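Local coordinates for protein beta-galactosidase (Trichoderma reesei, PDB 3OG2) that probably hydrolyses terminal non-reducing beta-D-galactose residues in beta-D-galactosides, as a glycoside hydrolase of family 35, at residues Ser515-Ile519 and Leu529-Ala533; Asp677-Ala683 and Trp821-Gly825; Ala739-Asn745 and Tyr776-Val782. All coordinates share one frame; numbering follows the deposited sequence. Where two conformers were deposited one is given.

All three contacts belong to beta-structure outside the TIM barrel that characterises family 35, and none lies at the galactose site, which includes Tyr76, Glu122, Glu180 and Glu278. Contact 1 stands alone, in a hairpin at the edge of an eight-stranded antiparallel sheet. Its centre is about 79 Å from that of contact 2 and about 76 Å from that of contact 3, on the opposite side of the chain's centre. Contacts 2 and 3 both reach one five-stranded antiparallel sheet, contact 2 through its edge strand 820-824; their centres are about 14 Å apart and their nearest atoms about 5 Å. In sequence, both strands of contact 3 fall between the two segments of contact 2.

Contact 1: residues Ser515-Ile519 and Leu529-Ala533; sequences SNVTI and LQWTA
A beta hairpin contact joins Asn516 to Ile519 with Leu529 to Thr532, at the point where the chain enters strand 518-521, the outermost strand of an eight-stranded antiparallel sheet in domain 2. Thr518 and Gln530 form a hydrogen-bonded antiparallel pair: Thr518 N donates to Gln530 O at 2.9 Å, and Gln530 N donates back to Thr518 O at 3.0 Å. Ahead of the strand, Asn516 takes over with its side chain. With CG anti to the backbone N (chi1 174°), its amide turns to the partner strand, and OD1 accepts from Thr532 N at 2.7 Å in an almost straight bond (177°), the donor slightly tilted from the carbonyl plane.

The two faces differ. Thr518 and Gln530 run side by side, OG1 of Thr518 lying 3.6 Å from CB of Gln530, and a water spans Thr518 OG1 and Gln530 OE1; NE2 of Gln530 turns to Glu494. On the other face, Leu529 CD2 meets Ile519 CG1 at 4.1 Å and, more loosely, CG2 of Val517. Val540 of strand 538-542 touches all three.

Asn516 OD1 thus does the work of a main-chain carbonyl, extending the ladder beyond the strand, while waters and polar groups line one face and aliphatic carbons the other.

Contact 2: residues Asp677-Ala683 and Trp821-Gly825; sequences DSRWPLA and WKLTG
Lys822 and Leu823, on the edge strand 820-824 of a five-stranded antiparallel sheet, receive a loop segment, 677-683, that begins with a type I beta turn, Asp677 to Trp680, and then bridges the strand once, at Leu682 and Lys822. Two backbone bonds make that bridge: Leu823 N to Pro681 O at 3.0 Å and Ala683 N to Trp821 O at 2.9 Å.

The packing is tight around Trp680. CG2 of Thr824 sits over one face of its six-membered ring, 3.9 Å from the centroid and 20° off the normal. This methyl lies between the backbone N and the carbonyl carbon (chi1 -168° places OG1 anti to N instead), and OG1 bonds to Gly825 O and to Tyr1003. CB of Asp677 covers the opposite ring face, so the indole is held between the turn's first residue and the strand. Farther along, CB of Ala683 packs against CB of Trp821 at 3.7 Å and against CD2 of Leu823.

The looser side is that of Leu682, an exposed residue whose CD2 lies alongside the extended aliphatic chain of Lys822, 3.8 Å from CE. A water there accepts from Lys822 NZ and lies 2.8 Å from both Ser678 O and Trp680 O. The ammonium also forms a salt bridge with Asp677, whose other oxygen, OD2, pairs with Arg716 and Arg718; this shared positive surrounding would favour a charged carboxylate.

NZ meets OD1 of Asp677 at 2.9 Å from above the carboxylate plane, and reaches Asp677 O from the face opposite the one used by Trp680 N, the donor that closes the turn.

Contact 3: residues Ala739-Asn745 and Tyr776-Val782; sequences ASSVWLN and YILTVVV
Asn745 closes the end of this strand pair against Tyr776 and Ile777. From CB the side chain heads out beside the backbone N (chi1 -68°), which carries CG to 3.9 Å from CD2 of Tyr776. There the amide forks. OD1 accepts from Ile777 N at 2.9 Å, the donor nearly along the C=O axis, while ND2 reaches past to CD2 of Tyr776 at 3.4 Å, with amide and ring planes only 15° apart. The backbone N of Asn745 donates to Ile777 O, so its main chain and side chain together grip the backbone N and O of Ile777. A water joins Asn745 O and Ile777 O to Thr779 OG1.

The rest is a regular antiparallel ladder, strands 740-744 and 775-782 running in the five-stranded sheet of the second all-beta domain; the axes of 740-744 and 776-782 approach to 4.7 Å, 170° apart in direction. Ser741 with Val781 and Trp743 with Thr779 are its hydrogen-bonded pairs. Strand 747-752 flanks 740-744 on its other side, and 713-720 flanks 775-782.

On the face carrying Val742 and Leu744, CD1 of Leu744 lies 3.9 Å from CD2 of Leu778 and touches CB of Tyr776; Val742 CG1 reaches the same Leu778 methyl. Leu728 and Leu730 of strand 726-733 pack on this face. Across the sheet, Trp743 presents its ring edge to Thr779 O, while CZ3 comes within 3.9 Å of CG2 of Val781. Phe748 meets the indole from the neighbouring strand.

Contact 1: residues Ser515-Ile519 and Leu529-Ala533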
loop_
_atom_site.group_PDB
_atom_site.type_symbol
_atom_site.label_atom_id
_atom_site.label_comp_id
_atom_site.label_asym_id
_atom_site.label_seq_id
_atom_site.Cartn_x
_atom_site.Cartn_y
_atom_site.Cartn_z
ATOM N N SER A 515 -25.094 -16.127 -30.987
ATOM C CA SER A 515 -25.525 -16.111 -32.381
ATOM C C SER A 515 -24.748 -15.081 -33.158
ATOM O O SER A 515 -25.165 -14.687 -34.257
ATOM C CB SER A 515 -27.019 -15.804 -32.508
ATOM O OG SER A 515 -27.361 -14.709 -31.703
ATOM N N ASN A 516 -23.649 -14.648 -32.561
ATOM C CA ASN A 516 -22.899 -13.576 -33.218
ATOM C C ASN A 516 -21.669 -14.120 -33.881
ATOM O O ASN A 516 -21.245 -13.688 -34.940
ATOM C CB ASN A 516 -22.612 -12.564 -32.105
ATOM C CG ASN A 516 -21.724 -11.528 -32.701
ATOM O OD1 ASN A 516 -20.513 -11.669 -32.571
ATOM N ND2 ASN A 516 -22.406 -10.585 -33.351
ATOM N N VAL A 517 -21.003 -15.084 -33.342
ATOM C CA VAL A 517 -19.741 -15.579 -33.894
ATOM C C VAL A 517 -19.935 -16.172 -35.287
ATOM O O VAL A 517 -20.902 -16.888 -35.590
ATOM C CB VAL A 517 -19.125 -16.577 -32.871
ATOM C CG1 VAL A 517 -20.088 -17.702 -32.539
ATOM C CG2 VAL A 517 -17.808 -17.116 -33.438
ATOM N N THR A 518 -18.996 -15.873 -36.189
ATOM C CA THR A 518 -18.971 -16.533 -37.489
ATOM C C THR A 518 -17.692 -17.334 -37.628
ATOM O O THR A 518 -16.643 -16.990 -37.055
ATOM C CB THR A 518 -19.062 -15.558 -38.666
ATOM O OG1 THR A 518 -17.913 -14.743 -38.604
ATOM C CG2 THR A 518 -20.264 -14.618 -38.551
ATOM N N ILE A 519 -17.753 -18.370 -38.467
ATOM C CA ILE A 519 -16.667 -19.303 -38.536
ATOM C C ILE A 519 -16.424 -19.631 -39.988
ATOM O O ILE A 519 -17.357 -20.013 -40.682
ATOM C CB ILE A 519 -16.983 -20.617 -37.774
ATOM C CG1 ILE A 519 -17.361 -20.444 -36.319
ATOM C CG2 ILE A 519 -15.776 -21.535 -37.926
ATOM C CD1 ILE A 519 -18.110 -21.576 -35.704
ATOM N N LEU A 529 -12.348 -17.299 -36.804
ATOM C CA LEU A 529 -13.569 -16.964 -36.079
ATOM C C LEU A 529 -13.606 -15.471 -35.863
ATOM O O LEU A 529 -12.629 -14.920 -35.401
ATOM C CB LEU A 529 -13.600 -17.651 -34.694
ATOM C CG LEU A 529 -13.628 -19.188 -34.756
ATOM C CD1 LEU A 529 -12.170 -19.725 -34.749
ATOM C CD2 LEU A 529 -14.379 -19.842 -33.619
ATOM N N GLN A 530 -14.725 -14.844 -36.184
ATOM C CA GLN A 530 -14.945 -13.436 -35.949
ATOM C C GLN A 530 -16.113 -13.275 -34.974
ATOM O O GLN A 530 -17.102 -14.019 -35.049
ATOM C CB GLN A 530 -15.271 -12.752 -37.283
ATOM C CG GLN A 530 -14.922 -11.288 -37.293
ATOM C CD GLN A 530 -14.999 -10.764 -38.715
ATOM O OE1 GLN A 530 -16.130 -10.574 -39.105
ATOM N NE2 GLN A 530 -13.891 -10.566 -39.365
ATOM N N TRP A 531 -16.046 -12.296 -34.073
ATOM C CA TRP A 531 -17.147 -12.129 -33.159
ATOM C C TRP A 531 -17.121 -10.675 -32.706
ATOM O O TRP A 531 -16.038 -10.057 -32.731
ATOM C CB TRP A 531 -17.002 -13.085 -31.977
ATOM C CG TRP A 531 -15.621 -13.048 -31.310
ATOM C CD1 TRP A 531 -14.356 -13.396 -31.695
ATOM C CD2 TRP A 531 -15.386 -12.572 -29.979
ATOM N NE1 TRP A 531 -13.418 -13.165 -30.687
ATOM C CE2 TRP A 531 -13.987 -12.665 -29.621
ATOM C CE3 TRP A 531 -16.306 -12.061 -29.003
ATOM C CZ2 TRP A 531 -13.463 -12.285 -28.391
ATOM C CZ3 TRP A 531 -15.759 -11.698 -27.817
ATOM C CH2 TRP A 531 -14.418 -11.805 -27.514
ATOM N N THR A 532 -18.266 -10.162 -32.307
ATOM C CA THR A 532 -18.305 -8.816 -31.743
ATOM C C THR A 532 -18.646 -8.922 -30.269
ATOM O O THR A 532 -19.675 -9.511 -29.923
ATOM C CB THR A 532 -19.352 -7.957 -32.490
ATOM O OG1 THR A 532 -18.901 -7.800 -33.844
ATOM C CG2 THR A 532 -19.439 -6.572 -31.872
ATOM N N ALA A 533 -17.761 -8.420 -29.413
ATOM C CA ALA A 533 -17.947 -8.622 -27.976
ATOM C C ALA A 533 -19.185 -7.893 -27.475
ATOM O O ALA A 533 -19.553 -6.790 -27.898
ATOM C CB ALA A 533 -16.678 -8.130 -27.299
HETATM O O HOH W 1 -19.260 -11.887 -36.028
HETATM O O HOH W 2 -19.894 -9.683 -35.300
HETATM O O HOH W 3 -18.595 -11.648 -38.294
#

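Contact 2: residues Asp677-Ala683 and Trp821-Gly825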
loop_
_atom_site.group_PDB
_atom_site.type_symbol
_atom_site.label_atom_id
_atom_site.label_comp_id
_atom_site.label_asym_id
_atom_site.label_seq_id
_atom_site.Cartn_x
_atom_site.Cartn_y
_atom_site.Cartn_z
ATOM N N ASP A 677 5.206 19.810 38.050
ATOM C CA ASP A 677 5.945 19.227 36.931
ATOM C C ASP A 677 7.317 18.732 37.403
ATOM O O ASP A 677 8.240 18.619 36.581
ATOM C CB ASP A 677 6.056 20.235 35.794
ATOM C CG ASP A 677 6.883 21.465 36.086
ATOM O OD1 ASP A 677 7.561 21.481 37.133
ATOM O OD2 ASP A 677 6.933 22.415 35.265
ATOM N N SER A 678 7.492 18.435 38.688
ATOM C CA SER A 678 8.756 17.979 39.237
ATOM C C SER A 678 9.205 16.695 38.557
ATOM O O SER A 678 10.434 16.437 38.564
ATOM C CB SER A 678 8.666 17.771 40.761
ATOM O OG SER A 678 7.729 16.730 41.054
ATOM N N ARG A 679 8.338 15.902 37.985
ATOM C CA ARG A 679 8.777 14.653 37.329
ATOM C C ARG A 679 9.196 14.835 35.895
ATOM O O ARG A 679 9.724 13.922 35.257
ATOM C CB ARG A 679 7.626 13.629 37.363
ATOM C CG ARG A 679 7.282 13.221 38.802
ATOM C CD ARG A 679 5.952 12.512 38.812
ATOM N NE ARG A 679 5.515 12.062 40.138
ATOM C CZ ARG A 679 4.790 12.785 40.980
ATOM N NH1 ARG A 679 4.447 14.034 40.679
ATOM N NH2 ARG A 679 4.418 12.236 42.121
ATOM N N TRP A 680 8.944 16.030 35.344
ATOM C CA TRP A 680 9.217 16.229 33.921
ATOM C C TRP A 680 10.731 16.279 33.657
ATOM O O TRP A 680 11.499 16.863 34.428
ATOM C CB TRP A 680 8.642 17.565 33.429
ATOM C CG TRP A 680 7.143 17.570 33.251
ATOM C CD1 TRP A 680 6.177 17.047 34.086
ATOM C CD2 TRP A 680 6.465 18.138 32.131
ATOM N NE1 TRP A 680 4.930 17.279 33.516
ATOM C CE2 TRP A 680 5.082 17.941 32.324
ATOM C CE3 TRP A 680 6.908 18.802 30.979
ATOM C CZ2 TRP A 680 4.123 18.378 31.400
ATOM C CZ3 TRP A 680 5.967 19.232 30.068
ATOM C CH2 TRP A 680 4.592 19.024 30.282
ATOM N N PRO A 681 11.143 15.747 32.523
ATOM C CA PRO A 681 12.531 15.926 32.070
ATOM C C PRO A 681 12.925 17.379 31.936
ATOM O O PRO A 681 12.159 18.232 31.438
ATOM C CB PRO A 681 12.536 15.273 30.664
ATOM C CG PRO A 681 11.477 14.202 30.826
ATOM C CD PRO A 681 10.370 14.915 31.573
ATOM N N LEU A 682 14.141 17.705 32.387
ATOM C CA LEU A 682 14.660 19.043 32.217
ATOM C C LEU A 682 15.194 19.206 30.816
ATOM O O LEU A 682 15.897 18.330 30.280
ATOM C CB LEU A 682 15.828 19.283 33.186
ATOM C CG LEU A 682 15.491 19.099 34.670
ATOM C CD1 LEU A 682 16.737 19.483 35.489
ATOM C CD2 LEU A 682 14.244 19.909 35.025
ATOM N N ALA A 683 14.897 20.320 30.171
ATOM C CA ALA A 683 15.464 20.617 28.841
ATOM C C ALA A 683 16.718 21.432 29.107
ATOM O O ALA A 683 16.640 22.660 28.987
ATOM C CB ALA A 683 14.489 21.402 27.960
ATOM N N TRP A 821 13.655 25.569 31.051
ATOM C CA TRP A 821 12.677 24.735 30.378
ATOM C C TRP A 821 12.612 23.310 30.877
ATOM O O TRP A 821 13.633 22.711 31.252
ATOM C CB TRP A 821 13.054 24.668 28.904
ATOM C CG TRP A 821 12.969 25.966 28.161
ATOM C CD1 TRP A 821 14.019 26.851 27.960
ATOM C CD2 TRP A 821 11.816 26.517 27.521
ATOM N NE1 TRP A 821 13.567 27.925 27.223
ATOM C CE2 TRP A 821 12.233 27.759 26.938
ATOM C CE3 TRP A 821 10.475 26.085 27.384
ATOM C CZ2 TRP A 821 11.361 28.572 26.224
ATOM C CZ3 TRP A 821 9.581 26.916 26.654
ATOM C CH2 TRP A 821 10.057 28.140 26.100
ATOM N N LYS A 822 11.433 22.722 30.772
ATOM C CA LYS A 822 11.205 21.287 30.900
ATOM C C LYS A 822 10.410 20.868 29.648
ATOM O O LYS A 822 9.799 21.719 28.956
ATOM C CB LYS A 822 10.373 20.947 32.134
ATOM C CG LYS A 822 11.042 21.478 33.399
ATOM C CD LYS A 822 10.354 20.897 34.623
ATOM C CE LYS A 822 10.942 21.510 35.907
ATOM N NZ LYS A 822 10.392 20.784 37.099
ATOM N N LEU A 823 10.462 19.561 29.330
ATOM C CA LEU A 823 9.715 19.109 28.136
ATOM C C LEU A 823 9.256 17.691 28.339
ATOM O O LEU A 823 9.792 16.947 29.163
ATOM C CB LEU A 823 10.537 19.247 26.849
ATOM C CG LEU A 823 11.468 18.051 26.500
ATOM C CD1 LEU A 823 11.965 18.219 25.070
ATOM C CD2 LEU A 823 12.633 17.873 27.481
ATOM N N THR A 824 8.261 17.299 27.535
ATOM C CA THR A 824 7.937 15.886 27.420
ATOM C C THR A 824 7.362 15.580 26.029
ATOM O O THR A 824 6.665 16.395 25.435
ATOM C CB THR A 824 6.927 15.430 28.481
ATOM O OG1 THR A 824 6.883 13.996 28.478
ATOM C CG2 THR A 824 5.513 15.991 28.237
ATOM N N GLY A 825 7.646 14.341 25.620
ATOM C CA GLY A 825 6.866 13.653 24.609
ATOM C C GLY A 825 6.243 12.409 25.293
ATOM O O GLY A 825 5.830 12.479 26.456
HETATM O O HOH W 4 11.647 18.231 36.817
HETATM O O HOH W 5 16.448 25.113 30.439
#

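Contact 3: residues Ala739-Asn745 and Tyr776-Val782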
loop_
_atom_site.group_PDB
_atom_site.type_symbol
_atom_site.label_atom_id
_atom_site.label_comp_id
_atom_site.label_asym_id
_atom_site.label_seq_id
_atom_site.Cartn_x
_atom_site.Cartn_y
_atom_site.Cartn_z
ATOM N N ALA A 739 0.400 22.101 14.475
ATOM C CA ALA A 739 -0.113 23.308 15.137
ATOM C C ALA A 739 0.600 23.444 16.476
ATOM O O ALA A 739 1.207 22.488 16.984
ATOM C CB ALA A 739 -1.602 23.206 15.438
ATOM N N SER A 740 0.477 24.605 17.082
ATOM C CA SER A 740 1.029 24.797 18.418
ATOM C C SER A 740 0.128 25.765 19.196
ATOM O O SER A 740 -0.502 26.642 18.570
ATOM C CB SER A 740 2.469 25.269 18.366
ATOM O OG SER A 740 2.697 26.451 17.627
ATOM N N SER A 741 0.061 25.622 20.487
ATOM C CA SER A 741 -0.765 26.475 21.337
ATOM C C SER A 741 0.058 26.885 22.564
ATOM O O SER A 741 0.889 26.091 23.045
ATOM C CB SER A 741 -2.001 25.714 21.811
ATOM O OG SER A 741 -2.834 25.391 20.712
ATOM N N VAL A 742 -0.217 28.073 23.089
ATOM C CA VAL A 742 0.581 28.675 24.180
ATOM C C VAL A 742 -0.326 29.204 25.289
ATOM O O VAL A 742 -1.286 29.930 24.985
ATOM C CB VAL A 742 1.434 29.833 23.645
ATOM C CG1 VAL A 742 2.252 30.508 24.751
ATOM C CG2 VAL A 742 2.336 29.345 22.484
ATOM N N TRP A 743 -0.015 28.860 26.524
ATOM C CA TRP A 743 -0.630 29.445 27.718
ATOM C C TRP A 743 0.443 30.059 28.582
ATOM O O TRP A 743 1.587 29.559 28.639
ATOM C CB TRP A 743 -1.298 28.323 28.537
ATOM C CG TRP A 743 -2.576 27.829 27.895
ATOM C CD1 TRP A 743 -3.837 28.244 28.240
ATOM C CD2 TRP A 743 -2.720 26.864 26.859
ATOM N NE1 TRP A 743 -4.747 27.575 27.451
ATOM C CE2 TRP A 743 -4.108 26.717 26.584
ATOM C CE3 TRP A 743 -1.806 26.098 26.129
ATOM C CZ2 TRP A 743 -4.612 25.848 25.610
ATOM C CZ3 TRP A 743 -2.315 25.218 25.146
ATOM C CH2 TRP A 743 -3.695 25.113 24.908
ATOM N N LEU A 744 0.064 31.097 29.279
ATOM C CA LEU A 744 0.862 31.743 30.329
ATOM C C LEU A 744 0.139 31.434 31.629
ATOM O O LEU A 744 -0.967 31.955 31.833
ATOM C CB LEU A 744 0.918 33.245 30.062
ATOM C CG LEU A 744 1.631 34.033 31.163
ATOM C CD1 LEU A 744 3.124 33.749 31.127
ATOM C CD2 LEU A 744 1.318 35.519 31.003
ATOM N N ASN A 745 0.711 30.592 32.506
ATOM C CA ASN A 745 -0.034 30.044 33.628
ATOM C C ASN A 745 -1.316 29.427 33.070
ATOM O O ASN A 745 -1.237 28.586 32.165
ATOM C CB ASN A 745 -0.289 31.128 34.706
ATOM C CG ASN A 745 1.009 31.527 35.374
ATOM O OD1 ASN A 745 2.110 30.991 35.156
ATOM N ND2 ASN A 745 0.874 32.499 36.261
ATOM N N TYR A 776 6.395 33.012 36.321
ATOM C CA TYR A 776 5.367 32.564 35.417
ATOM C C TYR A 776 5.815 31.329 34.650
ATOM O O TYR A 776 7.024 31.122 34.491
ATOM C CB TYR A 776 5.077 33.684 34.342
ATOM C CG TYR A 776 4.333 34.815 35.020
ATOM C CD1 TYR A 776 5.057 35.841 35.653
ATOM C CD2 TYR A 776 2.948 34.866 35.024
ATOM C CE1 TYR A 776 4.384 36.893 36.275
ATOM C CE2 TYR A 776 2.262 35.895 35.662
ATOM C CZ TYR A 776 2.998 36.904 36.285
ATOM O OH TYR A 776 2.358 37.917 36.929
ATOM N N ILE A 777 4.853 30.550 34.190
ATOM C CA ILE A 777 5.202 29.347 33.418
ATOM C C ILE A 777 4.471 29.372 32.075
ATOM O O ILE A 777 3.231 29.410 32.068
ATOM C CB ILE A 777 4.867 28.032 34.181
ATOM C CG1 ILE A 777 5.580 28.008 35.518
ATOM C CG2 ILE A 777 5.240 26.853 33.309
ATOM C CD1 ILE A 777 5.281 26.750 36.351
ATOM N N LEU A 778 5.227 29.342 31.007
ATOM C CA LEU A 778 4.649 29.177 29.674
ATOM C C LEU A 778 4.476 27.709 29.405
ATOM O O LEU A 778 5.394 26.928 29.575
ATOM C CB LEU A 778 5.619 29.789 28.657
ATOM C CG LEU A 778 5.655 31.290 28.648
ATOM C CD1 LEU A 778 6.934 31.781 27.962
ATOM C CD2 LEU A 778 4.433 31.880 27.936
ATOM N N THR A 779 3.295 27.307 28.970
ATOM C CA THR A 779 3.099 25.935 28.495
ATOM C C THR A 779 2.886 26.028 26.991
ATOM O O THR A 779 2.002 26.740 26.530
ATOM C CB THR A 779 1.892 25.228 29.169
ATOM O OG1 THR A 779 2.150 25.072 30.566
ATOM C CG2 THR A 779 1.704 23.834 28.596
ATOM N N VAL A 780 3.751 25.321 26.242
ATOM C CA VAL A 780 3.724 25.386 24.790
ATOM C C VAL A 780 3.450 23.961 24.298
ATOM O O VAL A 780 4.220 23.053 24.629
ATOM C CB VAL A 780 5.081 25.872 24.242
ATOM C CG1 VAL A 780 5.059 25.913 22.703
ATOM C CG2 VAL A 780 5.391 27.216 24.838
ATOM N N VAL A 781 2.385 23.720 23.564
ATOM C CA VAL A 781 2.063 22.423 23.010
ATOM C C VAL A 781 2.437 22.489 21.535
ATOM O O VAL A 781 2.032 23.438 20.851
ATOM C CB VAL A 781 0.557 22.128 23.168
ATOM C CG1 VAL A 781 0.244 20.712 22.621
ATOM C CG2 VAL A 781 0.142 22.248 24.633
ATOM N N VAL A 782 3.208 21.528 21.050
ATOM C CA VAL A 782 3.660 21.528 19.668
ATOM C C VAL A 782 3.326 20.145 19.089
ATOM O O VAL A 782 3.911 19.159 19.531
ATOM C CB VAL A 782 5.182 21.785 19.523
ATOM C CG1 VAL A 782 5.556 21.803 18.042
ATOM C CG2 VAL A 782 5.559 23.098 20.222
HETATM O O HOH W 6 1.240 27.351 31.828
#